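Local coordinates for protein phosphodiesterase (Salpingoeca rosetta, PDB 7CJ3) that binds retinal in a bundle of transmembrane helices of the bacteriorhodopsin-like family, forming the membrane part of a protein named as a phosphodiesterase, at residues Val31-Cys34 and Val35-Ser38; Ser56-Gln59 and Ser60-Ala64; Leu128-Tyr131 and Ala132-Ile135; Thr161-Ala164 and Leu165-Ala168. One frame throughout, in Å; residues are numbered along the deposited sequence.

Interaction 1 (Val31-Cys34 and Val35-Ser38); sequences VWLC and VMGS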
loop_
_atom_site.group_PDB
_atom_site.type_symbol
_atom_site.label_atom_id
_atom_site.label_comp_id
_atom_site.label_asym_id
_atom_site.label_seq_id
_atom_site.Cartn_x
_atom_site.Cartn_y
_atom_site.Cartn_z
ATOM N N VAL B 31 -4.424 -13.838 -20.996
ATOM C CA VAL B 31 -3.598 -12.947 -21.868
ATOM C C VAL B 31 -2.281 -12.647 -21.144
ATOM O O VAL B 31 -1.190 -12.629 -21.796
ATOM C CB VAL B 31 -4.349 -11.651 -22.222
ATOM C CG1 VAL B 31 -3.446 -10.665 -22.949
ATOM C CG2 VAL B 31 -5.610 -11.933 -23.029
ATOM N N TRP B 32 -2.384 -12.436 -19.832
ATOM C CA TRP B 32 -1.229 -12.112 -18.967
ATOM C C TRP B 32 -0.215 -13.272 -18.991
ATOM O O TRP B 32 0.943 -13.043 -19.403
ATOM C CB TRP B 32 -1.709 -11.781 -17.559
ATOM C CG TRP B 32 -0.591 -11.212 -16.749
ATOM C CD1 TRP B 32 -0.179 -9.920 -16.696
ATOM C CD2 TRP B 32 0.317 -11.965 -15.937
ATOM N NE1 TRP B 32 0.901 -9.806 -15.873
ATOM C CE2 TRP B 32 1.240 -11.044 -15.404
ATOM C CE3 TRP B 32 0.422 -13.326 -15.606
ATOM C CZ2 TRP B 32 2.274 -11.444 -14.557
ATOM C CZ3 TRP B 32 1.436 -13.717 -14.760
ATOM C CH2 TRP B 32 2.352 -12.786 -14.246
ATOM N N LEU B 33 -0.664 -14.471 -18.611
ATOM C CA LEU B 33 0.158 -15.706 -18.550
ATOM C C LEU B 33 0.880 -15.959 -19.875
ATOM O O LEU B 33 2.085 -16.272 -19.846
ATOM C CB LEU B 33 -0.762 -16.883 -18.228
ATOM C CG LEU B 33 -1.247 -16.955 -16.781
ATOM C CD1 LEU B 33 -2.423 -17.920 -16.664
ATOM C CD2 LEU B 33 -0.094 -17.330 -15.839
ATOM N N CYS B 34 0.178 -15.832 -20.997
ATOM C CA CYS B 34 0.780 -16.023 -22.346
ATOM C C CYS B 34 1.944 -15.046 -22.525
ATOM O O CYS B 34 3.051 -15.467 -22.934
ATOM C CB CYS B 34 -0.270 -15.851 -23.437
ATOM S SG CYS B 34 -1.684 -16.954 -23.243
ATOM N N VAL B 35 1.716 -13.779 -22.195
ATOM C CA VAL B 35 2.728 -12.713 -22.394
ATOM C C VAL B 35 3.877 -12.983 -21.425
ATOM O O VAL B 35 5.050 -12.920 -21.842
ATOM C CB VAL B 35 2.090 -11.336 -22.192
ATOM C CG1 VAL B 35 3.132 -10.226 -22.256
ATOM C CG2 VAL B 35 0.955 -11.104 -23.175
ATOM N N MET B 36 3.549 -13.336 -20.190
ATOM C CA MET B 36 4.568 -13.679 -19.174
ATOM C C MET B 36 5.373 -14.898 -19.636
ATOM O O MET B 36 6.629 -14.864 -19.542
ATOM C CB MET B 36 3.913 -14.002 -17.834
ATOM C CG MET B 36 4.835 -13.875 -16.644
ATOM S SD MET B 36 5.389 -15.468 -16.039
ATOM C CE MET B 36 3.869 -16.420 -16.054
ATOM N N GLY B 37 4.674 -15.936 -20.103
ATOM C CA GLY B 37 5.291 -17.097 -20.764
ATOM C C GLY B 37 6.409 -16.663 -21.692
ATOM O O GLY B 37 7.614 -17.001 -21.441
ATOM N N SER B 38 6.045 -15.897 -22.720
ATOM C CA SER B 38 6.960 -15.612 -23.849
ATOM C C SER B 38 8.120 -14.756 -23.354
ATOM O O SER B 38 9.253 -15.012 -23.799
ATOM C CB SER B 38 6.215 -15.003 -24.975
ATOM O OG SER B 38 4.854 -14.832 -24.585
#
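W32 and M36 meet one turn apart on helix 17-41, within a single unbroken helical stretch. Their backbones are joined first. M36 N donates a hydrogen bond to W32 O at 2.7 Å. The adjacent residues follow the same i to i+4 pattern: V35 N bonds V31 O at 3.2 Å, and G37 N bonds L33 O. C34 O is gripped twice. It accepts from S38 N at 3.0 Å and also from the hydroxyl S38 OG, and the two donors come from opposite faces of its carbonyl plane. The S38 hydroxyl thus finds its acceptor within its own helix. The indole N-H of W32 looks to another helix, where S105 OG takes a weak hydrogen bond from NE1. The carbon and sulfur contacts complete the pair. M36 CB stands over the face of the W32 six-membered ring, 4.1 Å from its centroid and 16° off the normal. M36 CG anti to the backbone N (chi1 -159°) brings CG to 3.6 Å from W32 CH2. The chain then bends, and SD lies obliquely to the ring. M36 CE also touches L33 CD2. W32 is covered by helices 86-111 and 128-149, while L33 and C34 are exposed. This is a Met-aromatic contact along one face of a transmembrane helix, on the flank of a rhodopsin-type bundle.

Interaction 2 (Ser56-Gln59 and Ser60-Ala64); sequences SHLQ and SFYGA. With OLC ((2R)-2,3-dihydroxypropyl (9Z)-octadec-9-enoate), chain D; OLC ((2R)-2,3-dihydroxypropyl (9Z)-octadec-9-enoate), chain L.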
loop_
_atom_site.group_PDB
_atom_site.type_symbol
_atom_site.label_atom_id
_atom_site.label_comp_id
_atom_site.label_asym_id
_atom_site.label_seq_id
_atom_site.Cartn_x
_atom_site.Cartn_y
_atom_site.Cartn_z
ATOM N N SER B 56 20.448 -0.726 -8.811
ATOM C CA SER B 56 20.358 -1.625 -7.637
ATOM C C SER B 56 19.049 -1.441 -6.870
ATOM O O SER B 56 18.765 -2.282 -6.017
ATOM C CB SER B 56 21.502 -1.341 -6.730
ATOM O OG SER B 56 22.284 -0.363 -7.340
ATOM N N HIS B 57 18.266 -0.406 -7.146
ATOM C CA HIS B 57 17.034 -0.093 -6.378
ATOM C C HIS B 57 15.805 -0.718 -7.038
ATOM O O HIS B 57 14.742 -0.750 -6.378
ATOM C CB HIS B 57 16.927 1.420 -6.137
ATOM C CG HIS B 57 18.187 2.001 -5.587
ATOM N ND1 HIS B 57 18.753 1.576 -4.381
ATOM C CD2 HIS B 57 19.067 2.860 -6.145
ATOM C CE1 HIS B 57 19.905 2.194 -4.194
ATOM N NE2 HIS B 57 20.108 3.014 -5.245
ATOM N N LEU B 58 15.962 -1.253 -8.255
ATOM C CA LEU B 58 14.830 -1.662 -9.134
ATOM C C LEU B 58 14.064 -2.843 -8.516
ATOM O O LEU B 58 12.818 -2.778 -8.505
ATOM C CB LEU B 58 15.349 -1.923 -10.549
ATOM C CG LEU B 58 15.732 -0.663 -11.330
ATOM C CD1 LEU B 58 16.044 -0.967 -12.790
ATOM C CD2 LEU B 58 14.621 0.348 -11.276
ATOM N N GLN B 59 14.746 -3.844 -7.960
ATOM C CA GLN B 59 14.087 -5.045 -7.358
ATOM C C GLN B 59 13.237 -4.573 -6.167
ATOM O O GLN B 59 12.064 -4.984 -6.028
ATOM C CB GLN B 59 15.181 -6.081 -7.027
ATOM C CG GLN B 59 14.731 -7.399 -6.413
ATOM C CD GLN B 59 15.943 -8.262 -6.120
ATOM O OE1 GLN B 59 17.078 -7.910 -6.490
ATOM N NE2 GLN B 59 15.696 -9.393 -5.468
ATOM N N SER B 60 13.774 -3.670 -5.359
ATOM C CA SER B 60 13.090 -3.125 -4.163
ATOM C C SER B 60 11.806 -2.443 -4.585
ATOM O O SER B 60 10.789 -2.672 -3.937
ATOM C CB SER B 60 13.976 -2.139 -3.463
ATOM O OG SER B 60 15.078 -2.788 -2.841
ATOM N N PHE B 61 11.885 -1.609 -5.629
ATOM C CA PHE B 61 10.746 -0.816 -6.150
ATOM C C PHE B 61 9.611 -1.755 -6.568
ATOM O O PHE B 61 8.490 -1.612 -6.058
ATOM C CB PHE B 61 11.216 0.060 -7.303
ATOM C CG PHE B 61 12.197 1.153 -6.962
ATOM C CD1 PHE B 61 12.546 1.437 -5.651
ATOM C CD2 PHE B 61 12.733 1.938 -7.972
ATOM C CE1 PHE B 61 13.469 2.439 -5.362
ATOM C CE2 PHE B 61 13.642 2.946 -7.686
ATOM C CZ PHE B 61 14.008 3.192 -6.379
ATOM N N TYR B 62 9.930 -2.734 -7.416
ATOM C CA TYR B 62 8.975 -3.736 -7.957
ATOM C C TYR B 62 8.450 -4.596 -6.791
ATOM O O TYR B 62 7.205 -4.682 -6.635
ATOM C CB TYR B 62 9.606 -4.480 -9.149
ATOM C CG TYR B 62 10.187 -3.576 -10.218
ATOM C CD1 TYR B 62 9.611 -2.351 -10.541
ATOM C CD2 TYR B 62 11.335 -3.935 -10.907
ATOM C CE1 TYR B 62 10.177 -1.510 -11.490
ATOM C CE2 TYR B 62 11.919 -3.111 -11.861
ATOM C CZ TYR B 62 11.337 -1.889 -12.160
ATOM O OH TYR B 62 11.918 -1.071 -13.099
ATOM N N GLY B 63 9.338 -5.137 -5.960
ATOM C CA GLY B 63 8.948 -5.896 -4.767
ATOM C C GLY B 63 7.932 -5.123 -3.969
ATOM O O GLY B 63 6.819 -5.629 -3.753
ATOM N N ALA B 64 8.270 -3.886 -3.597
ATOM C CA ALA B 64 7.458 -3.029 -2.713
ATOM C C ALA B 64 6.105 -2.774 -3.361
ATOM O O ALA B 64 5.069 -2.867 -2.661
ATOM C CB ALA B 64 8.162 -1.736 -2.461
HETATM C C18 OLC D . 3.290 -2.381 1.252
HETATM C C10 OLC D . 10.767 -5.528 -0.797
HETATM C C9 OLC D . 10.887 -6.783 -1.253
HETATM C C17 OLC D . 4.583 -1.611 1.243
HETATM C C11 OLC D . 9.863 -5.099 0.341
HETATM C C8 OLC D . 11.893 -7.003 -2.372
HETATM C C16 OLC D . 5.778 -2.535 1.086
HETATM C C12 OLC D . 10.406 -3.835 1.053
HETATM C C7 OLC D . 13.323 -6.612 -1.908
HETATM C C15 OLC D . 7.007 -2.035 1.828
HETATM C C13 OLC D . 9.385 -2.712 1.160
HETATM C C6 OLC D . 14.465 -7.333 -2.655
HETATM C C14 OLC D . 8.104 -3.067 1.891
HETATM C C5 OLC D . 15.810 -6.576 -2.706
HETATM C C18 OLC L . 2.291 2.822 -2.317
HETATM C C10 OLC L . 9.261 3.964 -5.079
HETATM C C9 OLC L . 9.561 5.089 -4.404
HETATM C C17 OLC L . 3.052 1.901 -3.267
HETATM C C11 OLC L . 8.861 2.656 -4.439
HETATM C C8 OLC L . 9.484 5.075 -2.895
HETATM C C24 OLC L . 21.317 5.698 -3.441
HETATM C C16 OLC L . 4.183 1.320 -2.505
HETATM C C12 OLC L . 7.630 2.261 -5.157
HETATM C C7 OLC L . 9.686 6.456 -2.358
HETATM C C15 OLC L . 5.217 2.418 -2.253
HETATM C C13 OLC L . 6.590 1.713 -4.234
HETATM C C6 OLC L . 11.031 7.006 -2.813
HETATM C C14 OLC L . 6.004 2.874 -3.483
HETATM C C5 OLC L . 12.266 6.245 -2.397
HETATM C C4 OLC L . 13.104 6.063 -3.627
HETATM C C3 OLC L . 14.465 5.495 -3.239
HETATM C C2 OLC L . 15.333 6.495 -2.504
HETATM C C21 OLC L . 19.167 6.800 -3.159
HETATM C C1 OLC L . 16.651 6.556 -3.222
HETATM C C22 OLC L . 19.862 5.467 -2.968
HETATM O O19 OLC L . 16.644 6.419 -4.444
HETATM O O25 OLC L . 21.968 4.479 -3.855
HETATM O O23 OLC L . 19.708 4.982 -1.583
HETATM O O20 OLC L . 17.908 6.757 -2.483
#
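H57 and F61 touch near the start of helix 58-81, and the stretch is tied together by backbone hydrogen bonds. F61 N bonds H57 O at 3.1 Å, Y62 N bonds L58 O, and G63 N bonds Q59 O at 2.7 Å. Y62 OH has its polar partner on another helix, a hydrogen bond to E254 OE2. Two of these carbonyl oxygens also lie over rings. With CG anti to its carbonyl carbon (chi1 -66°), F61 lays its ring back along the helix, and H57 O sits 3.1 Å above the ring plane. L58 O sits over one face of Y62; both are offset toward the rim. The apolar contacts come next. H57 CB reaches F61 CZ at 3.4 Å. L58 and Y62 lie side by side and point the same way, with L58 CB 3.9 Å from Y62 CE2. Lipid makes up the last group. H57 NE2 and O25 of OLC chain L share a hydrogen bond of 2.7 Å, with O25 at the imidazole edge. The acyl chain of this lipid runs to the face of F61 opposite H57 O. The tail of OLC chain D passes the Q59 amide end, S60 and G63. The chemistry is consistent with a two-sided turn: L58 and Y62 face neighbouring helices, while H57, S60, F61 and A64 face lipid and the second subunit in a mainly apolar surface, with polar bonds to lipid at its margin.

Interaction 3 (Leu128-Tyr131 and Ala132-Ile135); sequences LMRY and AEWI. With RET (retinal), chain K.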
loop_
_atom_site.group_PDB
_atom_site.type_symbol
_atom_site.label_atom_id
_atom_site.label_comp_id
_atom_site.label_asym_id
_atom_site.label_seq_id
_atom_site.Cartn_x
_atom_site.Cartn_y
_atom_site.Cartn_z
ATOM N N LEU B 128 8.441 -4.664 -21.112
ATOM C CA LEU B 128 7.251 -5.084 -21.899
ATOM C C LEU B 128 6.158 -5.613 -20.956
ATOM O O LEU B 128 4.945 -5.558 -21.299
ATOM C CB LEU B 128 7.734 -6.147 -22.883
ATOM C CG LEU B 128 8.624 -5.606 -24.011
ATOM C CD1 LEU B 128 9.429 -6.722 -24.682
ATOM C CD2 LEU B 128 7.777 -4.855 -25.037
ATOM N N MET B 129 6.561 -6.073 -19.775
ATOM C CA MET B 129 5.626 -6.575 -18.728
ATOM C C MET B 129 4.794 -5.411 -18.163
ATOM O O MET B 129 3.566 -5.566 -18.075
ATOM C CB MET B 129 6.375 -7.304 -17.608
ATOM C CG MET B 129 5.459 -7.923 -16.568
ATOM S SD MET B 129 4.426 -9.277 -17.164
ATOM C CE MET B 129 5.611 -10.599 -16.912
ATOM N N ARG B 130 5.412 -4.271 -17.853
ATOM C CA ARG B 130 4.652 -3.066 -17.425
ATOM C C ARG B 130 3.672 -2.682 -18.541
ATOM O O ARG B 130 2.464 -2.565 -18.234
ATOM C CB ARG B 130 5.542 -1.899 -17.018
ATOM C CG ARG B 130 4.759 -0.762 -16.367
ATOM C CD ARG B 130 5.649 0.203 -15.583
ATOM N NE ARG B 130 6.817 0.602 -16.357
ATOM C CZ ARG B 130 8.009 0.916 -15.844
ATOM N NH1 ARG B 130 8.210 0.946 -14.527
ATOM N NH2 ARG B 130 9.001 1.234 -16.652
ATOM N N TYR B 131 4.146 -2.559 -19.784
ATOM C CA TYR B 131 3.277 -2.243 -20.949
ATOM C C TYR B 131 2.156 -3.297 -21.061
ATOM O O TYR B 131 0.981 -2.889 -21.209
ATOM C CB TYR B 131 4.114 -2.090 -22.226
ATOM C CG TYR B 131 4.769 -0.740 -22.392
ATOM C CD1 TYR B 131 4.020 0.395 -22.738
ATOM C CD2 TYR B 131 6.140 -0.583 -22.241
ATOM C CE1 TYR B 131 4.607 1.640 -22.901
ATOM C CE2 TYR B 131 6.751 0.654 -22.414
ATOM C CZ TYR B 131 5.986 1.770 -22.743
ATOM O OH TYR B 131 6.593 2.989 -22.920
ATOM N N ALA B 132 2.466 -4.588 -20.913
ATOM C CA ALA B 132 1.466 -5.682 -20.928
ATOM C C ALA B 132 0.401 -5.488 -19.853
ATOM O O ALA B 132 -0.781 -5.553 -20.165
ATOM C CB ALA B 132 2.154 -7.014 -20.754
ATOM N N GLU B 133 0.811 -5.305 -18.605
ATOM C CA GLU B 133 -0.091 -4.930 -17.482
ATOM C C GLU B 133 -1.017 -3.753 -17.872
ATOM O O GLU B 133 -2.258 -3.856 -17.713
ATOM C CB GLU B 133 0.774 -4.524 -16.291
ATOM C CG GLU B 133 -0.048 -4.092 -15.096
ATOM C CD GLU B 133 0.457 -2.856 -14.368
ATOM O OE1 GLU B 133 1.691 -2.650 -14.325
ATOM O OE2 GLU B 133 -0.397 -2.101 -13.850
ATOM N N TRP B 134 -0.415 -2.645 -18.334
ATOM C CA TRP B 134 -1.129 -1.412 -18.742
ATOM C C TRP B 134 -2.187 -1.743 -19.811
ATOM O O TRP B 134 -3.352 -1.268 -19.661
ATOM C CB TRP B 134 -0.148 -0.314 -19.191
ATOM C CG TRP B 134 0.659 0.298 -18.076
ATOM C CD1 TRP B 134 0.566 0.013 -16.735
ATOM C CD2 TRP B 134 1.702 1.293 -18.197
ATOM N NE1 TRP B 134 1.474 0.755 -16.026
ATOM C CE2 TRP B 134 2.178 1.557 -16.893
ATOM C CE3 TRP B 134 2.264 2.011 -19.261
ATOM C CZ2 TRP B 134 3.202 2.472 -16.647
ATOM C CZ3 TRP B 134 3.249 2.946 -19.009
ATOM C CH2 TRP B 134 3.738 3.134 -17.718
ATOM N N ILE B 135 -1.830 -2.550 -20.814
ATOM C CA ILE B 135 -2.733 -2.891 -21.955
ATOM C C ILE B 135 -3.883 -3.808 -21.502
ATOM O O ILE B 135 -4.992 -3.704 -22.110
ATOM C CB ILE B 135 -1.916 -3.494 -23.113
ATOM C CG1 ILE B 135 -1.166 -2.379 -23.852
ATOM C CG2 ILE B 135 -2.795 -4.324 -24.058
ATOM C CD1 ILE B 135 0.080 -2.846 -24.613
HETATM C C1 RET K . 2.858 6.422 -22.430
HETATM C C2 RET K . 3.622 6.680 -23.729
HETATM C C3 RET K . 3.821 8.096 -24.041
HETATM C C4 RET K . 2.499 8.832 -24.096
HETATM C C5 RET K . 1.462 8.366 -23.112
HETATM C C6 RET K . 1.653 7.340 -22.247
HETATM C C7 RET K . 0.662 7.114 -21.185
HETATM C C8 RET K . 0.572 6.059 -20.282
HETATM C C9 RET K . -0.512 5.732 -19.415
HETATM C C10 RET K . -0.501 4.593 -18.572
HETATM C C11 RET K . -1.398 4.254 -17.551
HETATM C C12 RET K . -1.348 3.208 -16.636
HETATM C C13 RET K . -2.301 2.874 -15.659
HETATM C C14 RET K . -2.149 1.736 -14.889
HETATM C C15 RET K . -3.227 0.989 -14.245
HETATM C C16 RET K . 2.416 4.950 -22.526
HETATM C C17 RET K . 3.845 6.571 -21.258
HETATM C C18 RET K . 0.190 9.181 -23.217
HETATM C C19 RET K . -1.729 6.603 -19.339
HETATM C C20 RET K . -3.463 3.801 -15.466
#
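Y131 and W134 belong to the retinal pocket, and they meet on the first turns of helix 128-149. The edge of W134 turns toward the face of Y131 in a T-shaped pair, with the Y131 centroid 5.6 Å from that of the W134 six-membered ring and the planes at 69°. W134 is covered on both faces. On one face lies the polyene of retinal, with C12 standing 3.6 Å above the indole plane. In this bacteriorhodopsin-like bundle W134 thus lies with its face against the polyene. On the opposite face lies the alkyl part of R130, whose CG is 3.9 Å from the centroid of the five-membered ring in a CH-pi contact. With CG anti to the backbone N (chi1 -170°), R130 runs alongside W134. Its CD then reaches W134 CZ2 at 3.5 Å. The chain bends farther out, and NH1 makes a salt bridge to E254. Y131 meets the ligand differently, with its ring edge toward C16 and CE1 4.0 Å away. Backbone bonds set the spacing: W134 N to R130 O at 2.9 Å, I135 N to Y131 O, and E133 N to M129 O. E133 OE2 lies in plane at the indole edge and makes a weak hydrogen bond to K265 NZ. W134 NE1 makes its own weak hydrogen bond to D261 OD2.

Interaction 4 (Thr161-Ala164 and Leu165-Ala168); sequences TADA and LLLA. With RET (retinal), chain K.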
loop_
_atom_site.group_PDB
_atom_site.type_symbol
_atom_site.label_atom_id
_atom_site.label_comp_id
_atom_site.label_asym_id
_atom_site.label_seq_id
_atom_site.Cartn_x
_atom_site.Cartn_y
_atom_site.Cartn_z
ATOM N N THR B 161 -10.106 1.258 -26.875
ATOM C CA THR B 161 -9.315 0.907 -28.080
ATOM C C THR B 161 -8.167 1.904 -28.213
ATOM O O THR B 161 -6.996 1.440 -28.275
ATOM C CB THR B 161 -10.202 0.817 -29.328
ATOM O OG1 THR B 161 -11.222 -0.154 -29.057
ATOM C CG2 THR B 161 -9.428 0.437 -30.574
ATOM N N ALA B 162 -8.486 3.209 -28.232
ATOM C CA ALA B 162 -7.504 4.314 -28.370
ATOM C C ALA B 162 -6.447 4.178 -27.272
ATOM O O ALA B 162 -5.252 4.210 -27.593
ATOM C CB ALA B 162 -8.206 5.642 -28.296
ATOM N N ASP B 163 -6.885 3.930 -26.033
ATOM C CA ASP B 163 -5.972 3.704 -24.889
ATOM C C ASP B 163 -4.994 2.557 -25.199
ATOM O O ASP B 163 -3.763 2.760 -25.053
ATOM C CB ASP B 163 -6.767 3.495 -23.606
ATOM C CG ASP B 163 -5.893 3.527 -22.359
ATOM O OD1 ASP B 163 -4.717 3.970 -22.441
ATOM O OD2 ASP B 163 -6.388 3.120 -21.313
ATOM N N ALA B 164 -5.486 1.385 -25.623
ATOM C CA ALA B 164 -4.622 0.234 -25.983
ATOM C C ALA B 164 -3.608 0.631 -27.074
ATOM O O ALA B 164 -2.400 0.338 -26.890
ATOM C CB ALA B 164 -5.485 -0.916 -26.414
ATOM N N LEU B 165 -4.062 1.293 -28.153
ATOM C CA LEU B 165 -3.191 1.705 -29.297
ATOM C C LEU B 165 -2.133 2.702 -28.816
ATOM O O LEU B 165 -0.935 2.557 -29.135
ATOM C CB LEU B 165 -4.061 2.312 -30.407
ATOM C CG LEU B 165 -5.207 1.439 -30.914
ATOM C CD1 LEU B 165 -5.897 2.053 -32.126
ATOM C CD2 LEU B 165 -4.762 0.033 -31.266
ATOM N N LEU B 166 -2.594 3.688 -28.073
ATOM C CA LEU B 166 -1.808 4.665 -27.284
ATOM C C LEU B 166 -0.602 4.005 -26.618
ATOM O O LEU B 166 0.520 4.490 -26.797
ATOM C CB LEU B 166 -2.807 5.158 -26.239
ATOM C CG LEU B 166 -2.499 6.453 -25.516
ATOM C CD1 LEU B 166 -3.812 6.995 -24.939
ATOM C CD2 LEU B 166 -1.446 6.229 -24.425
ATOM N N LEU B 167 -0.839 2.947 -25.838
ATOM C CA LEU B 167 0.201 2.341 -24.968
ATOM C C LEU B 167 1.268 1.648 -25.822
ATOM O O LEU B 167 2.471 1.913 -25.606
ATOM C CB LEU B 167 -0.485 1.386 -23.987
ATOM C CG LEU B 167 -1.309 2.054 -22.891
ATOM C CD1 LEU B 167 -2.206 1.059 -22.175
ATOM C CD2 LEU B 167 -0.405 2.750 -21.892
ATOM N N ALA B 168 0.826 0.823 -26.779
ATOM C CA ALA B 168 1.648 0.204 -27.855
ATOM C C ALA B 168 2.489 1.249 -28.604
ATOM O O ALA B 168 3.727 1.000 -28.752
ATOM C CB ALA B 168 0.747 -0.519 -28.805
HETATM C C1 RET K . 2.858 6.422 -22.430
HETATM C C2 RET K . 3.622 6.680 -23.729
HETATM C C3 RET K . 3.821 8.096 -24.041
HETATM C C4 RET K . 2.499 8.832 -24.096
HETATM C C5 RET K . 1.462 8.366 -23.112
HETATM C C6 RET K . 1.653 7.340 -22.247
HETATM C C7 RET K . 0.662 7.114 -21.185
HETATM C C8 RET K . 0.572 6.059 -20.282
HETATM C C9 RET K . -0.512 5.732 -19.415
HETATM C C10 RET K . -0.501 4.593 -18.572
HETATM C C11 RET K . -1.398 4.254 -17.551
HETATM C C12 RET K . -1.348 3.208 -16.636
HETATM C C13 RET K . -2.301 2.874 -15.659
HETATM C C14 RET K . -2.149 1.736 -14.889
HETATM C C15 RET K . -3.227 0.989 -14.245
HETATM C C16 RET K . 2.416 4.950 -22.526
HETATM C C17 RET K . 3.845 6.571 -21.258
HETATM C C18 RET K . 0.190 9.181 -23.217
HETATM C C19 RET K . -1.729 6.603 -19.339
HETATM C C20 RET K . -3.463 3.801 -15.466
#
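L165 N donates to T161 O at 2.9 Å, the first of a run of i to i+4 backbone bonds in helix 153-173. L166 N follows to A162 O at 2.8 Å, and A168 N to A164 O at 3.3 Å. L167 N points to D163 O, though the place of that oxygen is less certain, and makes a weak second bond to A164 O. This is alpha-helix in the bacteriorhodopsin-like bundle, and one of its sides forms part of the retinal pocket. On another side, T161 and L165 lie alongside each other and point the same way, with T161 CG2 4.2 Å from L165 CD1. T161 OG1 is hydrogen-bonded one turn back, to S157 O. D163 is buried against helix 128-149, where it packs on C138 and L142. Its carboxylate also borders L167, with OD1 3.9 Å from L167 CD1, a contact between a polar atom and a methyl group. L166 and L167 approach the ligand with different torsions. L166 has CG anti to the backbone N (chi1 -162°), whereas L167 has CG anti to its carbonyl carbon (chi1 -72°). Each side chain presents CD2 to retinal. L167 CD2 lies 3.6 Å from C16, a methyl group on the ring, and also touches the polyene at C10. L166 CD2 lies 3.6 Å from C18, the methyl carried by ring atom C5.

Overall arrangement
The four contacts follow one another along the chain, each on a helix of its own: helix 17-41, the start of helix 58-81, helix 128-149 and helix 153-173. Interaction 3 is the most central, about 8 Å from the chain centre. It touches interaction 1 on one side, where M36 CG meets M129 CE at 3.4 Å, and interaction 4 on another, through I135 and L167. Its centre is about 11 Å from each of theirs. Interactions 3 and 4 both contact retinal, so consecutive helices share the pocket. Interaction 2, at the lipid-lined dimer surface, touches none of the others, though its nearest atoms come within about 4 Å of interaction 3; its centre is about 27 Å from that of interaction 4.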